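Local coordinates for INSIG protein homolog (Mycobacterium vanbaalenii PYR-1, PDB 4XU6) that binds diacylglycerol in the membrane as a homotrimer whose six-helix subunits belong to the INSIG family of sterol-sensor homologues, at residues A58-L63 and V173-L178; P123-G128 and L167-G172. One frame throughout, in Å; residues are numbered along the deposited sequence.

Contact 1. Residues A58-L63 and V173-L178; sequences ASLAEL and VVAALL
Ala61 and Ala176 bring two transmembrane helices of the six-helix INSIG fold together backbone to backbone: the axes of 58-63 and 173-178 approach to 7.0 Å at a signed crossing angle of -65°, and CA of Ala61 lies 4.4 Å from CA of Ala176. Small residues go with the close crossing: Ala61 and Ala175 present only a methyl, and Ala176, its CB turned away, meets the other helix through CA. No hydrogen bond passes between the segments, as expected where each backbone is already engaged in its own helix. On one flank Leu60 and Ala175 meet through their methylene and methyl carbons, CB to CB at 3.7 Å. The first torsion of Leu60 sets CG anti to its own carbonyl carbon (chi1 -71°), and its branched end leaves Ala175 to rest on Phe171 and on the carbonyl of Ala127. Leu60 O in turn sits 4.1 Å from CA of Ala176. All four residues are buried, and the polar side chains of 58-63, Ser59 and Glu62, point away from 173-178: Ser59 OG bonds to Ala55 O, and the Glu62 carboxylate takes hydrogen bonds from the backbone N of Arg2 and Leu3. Leu11 of helix 5-29 packs on both Ala61 and Leu178. The tightest point is the carbonyl oxygen of Ala175, which lies 3.3 Å from Ala61 CB and also accepts a bent CA-H...O contact from Ala61 CA, with 122° at the hydrogen.

Contact 2. Residues P123-G128 and L167-G172; sequences PGAAAG and LYFAFG. Unlike the reference sequence in segment 123-128: Ala127 (reference Cys). With TDA (N-tridecanoic acid), chain E; TDA (N-tridecanoic acid), chain F.
The Phe169 ring lies obliquely against the backbone of 123-128, CD1 3.4 Å from Gly128 C and CE1 3.5 Å from Ala125 O, while CZ reaches the methyl of Ala125. CG stands anti to the backbone N (chi1 175°), starting the ring toward that helix. Two other rings of 167-172 meet lipid: one face of Tyr168 carries C25 of the chain E tridecanoic acid 3.6 Å above its plane, and one face of Phe171 carries C28 of the same chain at 3.4 Å, both offset toward the rim. Tyr168 OH hydrogen-bonds to Glu139 and also touches C25 of the chain F acid at 3.5 Å. Tyr168 and Phe171 thus line the acyl-chain pocket while also packing on Ile131 of helix 122-144. Glycines let the helices meet at 7.6 Å between axes: Gly128 CA is 4.0 Å from Gly172 CA, with no side chain between the two backbones. Nearby, Phe169 CA makes a nearly straight CA-H...O contact with Gly128 O (163° at the hydrogen). The helices run broadly antiparallel, at 137°. Around this crossing, Trp116 of helix 101-119 packs on Ala125, helix 48-64 touches Phe171 through Ala56 and Thr57, and helix 76-96 meets Leu167 through Thr89 and Tyr90.

In the fold
From the N terminus, helix 5-29 leads to helix 48-64, whose C-terminal part pairs in contact 1 with helix 164-184, beyond the three intervening helices 76-96, 101-119 and 122-144. That contact closes a loop of 109 residues. Contact 2 closes a shorter one of 38 residues, starting near the beginning of helix 122-144 and lying wholly within the first. Both loops end on successive parts of helix 164-184, which therefore joins helix 48-64 to helix 122-144. The contacts' centres are about 8 Å apart, and they touch directly: Val173 CG2 lies 3.7 Å from Gly124 O, and Ala176 CB packs against Gly124 CA.

Contact 1. Residues A58-L63 and V173-L178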
ATOM      1  N   ALA A  58     -21.364 -12.787   5.307  1.00 22.65           N
ATOM      2  CA  ALA A  58     -21.678 -14.189   5.572  1.00 24.55           C
ATOM      3  C   ALA A  58     -22.199 -14.864   4.303  1.00 22.28           C
ATOM      4  O   ALA A  58     -21.909 -16.034   4.058  1.00 24.06           O
ATOM      5  CB  ALA A  58     -22.694 -14.310   6.710  1.00 24.74           C
ATOM      6  N   SER A  59     -22.969 -14.130   3.507  1.00 23.55           N
ATOM      7  CA  SER A  59     -23.568 -14.680   2.289  1.00 26.44           C
ATOM      8  C   SER A  59     -22.535 -15.017   1.213  1.00 28.39           C
ATOM      9  O   SER A  59     -22.646 -16.039   0.535  1.00 25.76           O
ATOM     10  CB  SER A  59     -24.612 -13.714   1.720  1.00 29.67           C
ATOM     11  OG  SER A  59     -25.726 -13.604   2.592  1.00 29.94           O
ATOM     12  N   LEU A  60     -21.552 -14.139   1.040  1.00 25.55           N
ATOM     13  CA  LEU A  60     -20.504 -14.338   0.043  1.00 25.14           C
ATOM     14  C   LEU A  60     -19.572 -15.462   0.473  1.00 24.77           C
ATOM     15  O   LEU A  60     -19.071 -16.233  -0.356  1.00 24.12           O
ATOM     16  CB  LEU A  60     -19.726 -13.029  -0.181  1.00 24.34           C
ATOM     17  CG  LEU A  60     -20.501 -11.935  -0.921  1.00 24.62           C
ATOM     18  CD1 LEU A  60     -19.894 -10.536  -0.698  1.00 24.24           C
ATOM     19  CD2 LEU A  60     -20.568 -12.241  -2.407  1.00 28.24           C
ATOM     20  N   ALA A  61     -19.344 -15.569   1.777  1.00 22.01           N
ATOM     21  CA  ALA A  61     -18.566 -16.685   2.295  1.00 23.74           C
ATOM     22  C   ALA A  61     -19.302 -17.997   2.010  1.00 25.47           C
ATOM     23  O   ALA A  61     -18.704 -18.981   1.575  1.00 24.82           O
ATOM     24  CB  ALA A  61     -18.339 -16.523   3.782  1.00 23.79           C
ATOM     25  N   GLU A  62     -20.602 -18.006   2.276  1.00 26.52           N
ATOM     26  CA  GLU A  62     -21.421 -19.188   1.992  1.00 26.08           C
ATOM     27  C   GLU A  62     -21.399 -19.525   0.497  1.00 25.98           C
ATOM     28  O   GLU A  62     -21.197 -20.689   0.116  1.00 29.74           O
ATOM     29  CB  GLU A  62     -22.862 -18.965   2.472  1.00 26.98           C
ATOM     30  CG  GLU A  62     -23.832 -20.096   2.098  1.00 32.18           C
ATOM     31  CD  GLU A  62     -23.598 -21.372   2.884  1.00 37.14           C
ATOM     32  OE1 GLU A  62     -22.930 -21.318   3.939  1.00 32.87           O
ATOM     33  OE2 GLU A  62     -24.094 -22.436   2.444  1.00 34.97           O
ATOM     34  N   LEU A  63     -21.589 -18.507  -0.343  1.00 25.67           N
ATOM     35  CA  LEU A  63     -21.540 -18.675  -1.800  1.00 28.36           C
ATOM     36  C   LEU A  63     -20.275 -19.400  -2.267  1.00 30.24           C
ATOM     37  O   LEU A  63     -20.347 -20.327  -3.085  1.00 27.78           O
ATOM     38  CB  LEU A  63     -21.658 -17.320  -2.514  1.00 28.13           C
ATOM     39  CG  LEU A  63     -21.437 -17.287  -4.035  1.00 29.19           C
ATOM     40  CD1 LEU A  63     -22.435 -18.191  -4.773  1.00 33.26           C
ATOM     41  CD2 LEU A  63     -21.496 -15.858  -4.584  1.00 28.07           C
ATOM     42  N   VAL A 173     -13.819 -11.009  -2.754  1.00 20.26           N
ATOM     43  CA  VAL A 173     -12.673 -11.916  -2.733  1.00 20.44           C
ATOM     44  C   VAL A 173     -12.311 -12.341  -1.303  1.00 21.09           C
ATOM     45  O   VAL A 173     -12.057 -13.522  -1.024  1.00 19.79           O
ATOM     46  CB  VAL A 173     -11.441 -11.263  -3.396  1.00 20.38           C
ATOM     47  CG1 VAL A 173     -10.189 -12.115  -3.169  1.00 21.04           C
ATOM     48  CG2 VAL A 173     -11.689 -11.048  -4.881  1.00 21.95           C
ATOM     49  N   VAL A 174     -12.285 -11.372  -0.395  1.00 19.84           N
ATOM     50  CA  VAL A 174     -11.898 -11.663   0.977  1.00 19.08           C
ATOM     51  C   VAL A 174     -13.005 -12.414   1.742  1.00 19.21           C
ATOM     52  O   VAL A 174     -12.711 -13.297   2.537  1.00 21.23           O
ATOM     53  CB  VAL A 174     -11.416 -10.383   1.710  1.00 21.15           C
ATOM     54  CG1 VAL A 174     -11.199 -10.650   3.192  1.00 23.42           C
ATOM     55  CG2 VAL A 174     -10.119  -9.879   1.047  1.00 20.06           C
ATOM     56  N   ALA A 175     -14.270 -12.079   1.484  1.00 20.08           N
ATOM     57  CA  ALA A 175     -15.384 -12.792   2.119  1.00 19.02           C
ATOM     58  C   ALA A 175     -15.368 -14.259   1.717  1.00 20.59           C
ATOM     59  O   ALA A 175     -15.623 -15.142   2.536  1.00 21.12           O
ATOM     60  CB  ALA A 175     -16.722 -12.147   1.730  1.00 18.29           C
ATOM     61  N   ALA A 176     -15.064 -14.509   0.446  1.00 20.33           N
ATOM     62  CA  ALA A 176     -14.954 -15.868  -0.077  1.00 21.74           C
ATOM     63  C   ALA A 176     -13.849 -16.606   0.659  1.00 24.20           C
ATOM     64  O   ALA A 176     -14.005 -17.763   1.040  1.00 23.76           O
ATOM     65  CB  ALA A 176     -14.660 -15.834  -1.581  1.00 20.44           C
ATOM     66  N   LEU A 177     -12.717 -15.930   0.850  1.00 21.76           N
ATOM     67  CA  LEU A 177     -11.592 -16.518   1.565  1.00 21.71           C
ATOM     68  C   LEU A 177     -11.971 -16.827   3.013  1.00 22.27           C
ATOM     69  O   LEU A 177     -11.539 -17.847   3.573  1.00 22.43           O
ATOM     70  CB  LEU A 177     -10.387 -15.572   1.520  1.00 22.80           C
ATOM     71  CG  LEU A 177      -9.128 -15.942   2.301  1.00 29.12           C
ATOM     72  CD1 LEU A 177      -8.344 -16.943   1.520  1.00 32.35           C
ATOM     73  CD2 LEU A 177      -8.289 -14.696   2.537  1.00 33.56           C
ATOM     74  N   LEU A 178     -12.774 -15.955   3.620  1.00 20.21           N
ATOM     75  CA  LEU A 178     -13.229 -16.193   4.990  1.00 19.69           C
ATOM     76  C   LEU A 178     -14.105 -17.449   5.077  1.00 21.76           C
ATOM     77  O   LEU A 178     -14.040 -18.180   6.058  1.00 21.62           O
ATOM     78  CB  LEU A 178     -13.995 -14.987   5.532  1.00 21.01           C
ATOM     79  CG  LEU A 178     -13.133 -13.757   5.817  1.00 22.38           C
ATOM     80  CD1 LEU A 178     -13.997 -12.543   6.148  1.00 22.76           C
ATOM     81  CD2 LEU A 178     -12.188 -14.078   6.960  1.00 25.31           C
TER

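Contact 2. Residues P123-G128 and L167-G172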
ATOM      1  N   PRO A 123     -12.887 -18.922  -8.203  1.00 26.24           N
ATOM      2  CA  PRO A 123     -14.192 -18.748  -7.552  1.00 26.94           C
ATOM      3  C   PRO A 123     -14.263 -17.497  -6.664  1.00 26.18           C
ATOM      4  O   PRO A 123     -15.323 -16.884  -6.585  1.00 25.86           O
ATOM      5  CB  PRO A 123     -14.319 -20.006  -6.701  1.00 23.64           C
ATOM      6  CG  PRO A 123     -13.573 -21.054  -7.522  1.00 27.54           C
ATOM      7  CD  PRO A 123     -12.381 -20.300  -8.066  1.00 29.96           C
ATOM      8  N   GLY A 124     -13.160 -17.135  -6.012  1.00 24.36           N
ATOM      9  CA  GLY A 124     -13.110 -15.909  -5.224  1.00 24.85           C
ATOM     10  C   GLY A 124     -13.342 -14.671  -6.069  1.00 25.54           C
ATOM     11  O   GLY A 124     -14.040 -13.740  -5.661  1.00 24.91           O
ATOM     12  N   ALA A 125     -12.757 -14.648  -7.260  1.00 22.41           N
ATOM     13  CA  ALA A 125     -13.004 -13.553  -8.183  1.00 22.72           C
ATOM     14  C   ALA A 125     -14.468 -13.538  -8.624  1.00 24.34           C
ATOM     15  O   ALA A 125     -15.040 -12.477  -8.837  1.00 24.80           O
ATOM     16  CB  ALA A 125     -12.081 -13.640  -9.384  1.00 26.78           C
ATOM     17  N   ALA A 126     -15.066 -14.719  -8.768  1.00 26.25           N
ATOM     18  CA  ALA A 126     -16.469 -14.811  -9.166  1.00 26.58           C
ATOM     19  C   ALA A 126     -17.364 -14.154  -8.112  1.00 25.29           C
ATOM     20  O   ALA A 126     -18.250 -13.368  -8.436  1.00 25.50           O
ATOM     21  CB  ALA A 126     -16.872 -16.276  -9.389  1.00 27.82           C
ATOM     22  N   ALA A 127     -17.120 -14.491  -6.851  1.00 24.31           N
ATOM     23  CA  ALA A 127     -17.829 -13.877  -5.733  1.00 25.11           C
ATOM     24  C   ALA A 127     -17.578 -12.370  -5.740  1.00 25.98           C
ATOM     25  O   ALA A 127     -18.495 -11.572  -5.526  1.00 24.04           O
ATOM     26  CB  ALA A 127     -17.367 -14.499  -4.414  1.00 23.61           C
ATOM     27  N   GLY A 128     -16.331 -11.989  -6.002  1.00 23.89           N
ATOM     28  CA  GLY A 128     -15.981 -10.584  -6.152  1.00 23.17           C
ATOM     29  C   GLY A 128     -16.814  -9.863  -7.203  1.00 27.38           C
ATOM     30  O   GLY A 128     -17.297  -8.759  -6.963  1.00 21.85           O
ATOM     31  N   LEU A 167     -13.814  -1.665  -4.889  1.00 20.40           N
ATOM     32  CA  LEU A 167     -13.878  -1.848  -3.436  1.00 21.73           C
ATOM     33  C   LEU A 167     -14.732  -3.065  -3.083  1.00 20.49           C
ATOM     34  O   LEU A 167     -14.308  -3.913  -2.305  1.00 18.58           O
ATOM     35  CB  LEU A 167     -14.388  -0.585  -2.720  1.00 20.26           C
ATOM     36  CG  LEU A 167     -14.580  -0.660  -1.196  1.00 20.72           C
ATOM     37  CD1 LEU A 167     -13.281  -1.026  -0.497  1.00 22.58           C
ATOM     38  CD2 LEU A 167     -15.153   0.675  -0.653  1.00 22.80           C
ATOM     39  N   TYR A 168     -15.927  -3.154  -3.662  1.00 20.90           N
ATOM     40  CA  TYR A 168     -16.790  -4.314  -3.430  1.00 20.61           C
ATOM     41  C   TYR A 168     -16.146  -5.591  -3.962  1.00 18.85           C
ATOM     42  O   TYR A 168     -16.258  -6.651  -3.348  1.00 21.46           O
ATOM     43  CB  TYR A 168     -18.173  -4.109  -4.066  1.00 20.28           C
ATOM     44  CG  TYR A 168     -19.152  -3.320  -3.204  1.00 20.80           C
ATOM     45  CD1 TYR A 168     -19.701  -3.887  -2.055  1.00 24.28           C
ATOM     46  CD2 TYR A 168     -19.532  -2.021  -3.544  1.00 20.87           C
ATOM     47  CE1 TYR A 168     -20.601  -3.179  -1.257  1.00 26.81           C
ATOM     48  CE2 TYR A 168     -20.447  -1.294  -2.744  1.00 21.76           C
ATOM     49  CZ  TYR A 168     -20.970  -1.897  -1.598  1.00 25.07           C
ATOM     50  OH  TYR A 168     -21.867  -1.220  -0.787  1.00 24.96           O
ATOM     51  N   PHE A 169     -15.463  -5.496  -5.100  1.00 20.21           N
ATOM     52  CA  PHE A 169     -14.791  -6.678  -5.648  1.00 19.85           C
ATOM     53  C   PHE A 169     -13.804  -7.271  -4.634  1.00 18.76           C
ATOM     54  O   PHE A 169     -13.821  -8.466  -4.368  1.00 18.63           O
ATOM     55  CB  PHE A 169     -14.070  -6.350  -6.961  1.00 19.51           C
ATOM     56  CG  PHE A 169     -13.256  -7.507  -7.498  1.00 21.43           C
ATOM     57  CD1 PHE A 169     -13.860  -8.499  -8.269  1.00 22.50           C
ATOM     58  CD2 PHE A 169     -11.902  -7.622  -7.194  1.00 21.70           C
ATOM     59  CE1 PHE A 169     -13.110  -9.582  -8.750  1.00 25.07           C
ATOM     60  CE2 PHE A 169     -11.147  -8.689  -7.672  1.00 22.68           C
ATOM     61  CZ  PHE A 169     -11.754  -9.676  -8.447  1.00 23.60           C
ATOM     62  N   ALA A 170     -12.950  -6.422  -4.066  1.00 21.34           N
ATOM     63  CA  ALA A 170     -11.985  -6.863  -3.061  1.00 20.67           C
ATOM     64  C   ALA A 170     -12.692  -7.442  -1.840  1.00 17.86           C
ATOM     65  O   ALA A 170     -12.262  -8.443  -1.293  1.00 17.56           O
ATOM     66  CB  ALA A 170     -11.055  -5.702  -2.649  1.00 20.68           C
ATOM     67  N   PHE A 171     -13.773  -6.797  -1.413  1.00 18.31           N
ATOM     68  CA  PHE A 171     -14.617  -7.320  -0.338  1.00 20.23           C
ATOM     69  C   PHE A 171     -15.090  -8.761  -0.643  1.00 17.76           C
ATOM     70  O   PHE A 171     -14.933  -9.663   0.187  1.00 18.87           O
ATOM     71  CB  PHE A 171     -15.793  -6.346  -0.108  1.00 19.04           C
ATOM     72  CG  PHE A 171     -16.920  -6.905   0.740  1.00 20.53           C
ATOM     73  CD1 PHE A 171     -16.672  -7.523   1.963  1.00 24.64           C
ATOM     74  CD2 PHE A 171     -18.235  -6.779   0.309  1.00 24.28           C
ATOM     75  CE1 PHE A 171     -17.725  -8.029   2.740  1.00 24.26           C
ATOM     76  CE2 PHE A 171     -19.297  -7.271   1.073  1.00 26.69           C
ATOM     77  CZ  PHE A 171     -19.048  -7.882   2.289  1.00 23.22           C
ATOM     78  N   GLY A 172     -15.648  -8.980  -1.829  1.00 22.37           N
ATOM     79  CA  GLY A 172     -16.091 -10.317  -2.206  1.00 21.46           C
ATOM     80  C   GLY A 172     -14.981 -11.367  -2.213  1.00 21.38           C
ATOM     81  O   GLY A 172     -15.168 -12.497  -1.745  1.00 20.04           O
TER
HETATM   82  O21 TDA E 304     -19.281   3.119   0.450  1.00 38.27           O
HETATM   83  O22 TDA E 304     -21.472   3.148   1.233  1.00 39.98           O
HETATM   84  C21 TDA E 304     -20.454   2.481   1.045  1.00 32.23           C
HETATM   85  C22 TDA E 304     -20.404   1.049   1.490  1.00 27.69           C
HETATM   86  C23 TDA E 304     -19.201   0.315   0.889  1.00 27.84           C
HETATM   87  C24 TDA E 304     -19.061  -1.091   1.474  1.00 28.30           C
HETATM   88  C25 TDA E 304     -17.931  -1.866   0.794  1.00 25.32           C
HETATM   89  C26 TDA E 304     -17.756  -3.264   1.379  1.00 31.04           C
HETATM   90  C27 TDA E 304     -17.211  -3.130   2.794  1.00 30.30           C
HETATM   91  C28 TDA E 304     -16.972  -4.472   3.446  1.00 35.45           C
HETATM   92  C29 TDA E 304     -16.584  -4.261   4.901  1.00 34.42           C
HETATM   93  C30 TDA E 304     -16.295  -5.618   5.516  1.00 32.27           C
HETATM   94  C31 TDA E 304     -15.043  -6.215   4.890  1.00 34.74           C
HETATM   95  C32 TDA E 304     -14.624  -7.484   5.620  1.00 34.82           C
HETATM   96  C33 TDA E 304     -13.784  -8.379   4.719  1.00 34.63           C
HETATM   97  C21 TDA F 305     -25.469   1.273   1.571  1.00 37.19           C
HETATM   98  C22 TDA F 305     -25.867  -0.116   1.124  1.00 38.36           C
HETATM   99  C23 TDA F 305     -24.719  -1.104   1.267  1.00 35.46           C
HETATM  100  C24 TDA F 305     -25.122  -2.457   0.685  1.00 36.02           C
HETATM  101  C25 TDA F 305     -23.986  -3.468   0.753  1.00 37.90           C
HETATM  102  C26 TDA F 305     -24.237  -4.655  -0.176  1.00 38.12           C
HETATM  103  C27 TDA F 305     -25.613  -5.260   0.076  1.00 42.15           C
HETATM  104  C28 TDA F 305     -25.947  -6.314  -0.967  1.00 40.55           C
HETATM  105  C29 TDA F 305     -26.305  -7.625  -0.282  1.00 50.00           C
HETATM  106  C30 TDA F 305     -27.518  -7.445   0.622  1.00 49.18           C
HETATM  107  C31 TDA F 305     -27.584  -8.578   1.639  1.00 45.73           C
HETATM  108  C32 TDA F 305     -27.395  -9.931   0.959  1.00 47.77           C
HETATM  109  C33 TDA F 305     -27.855 -11.068   1.862  1.00 46.75           C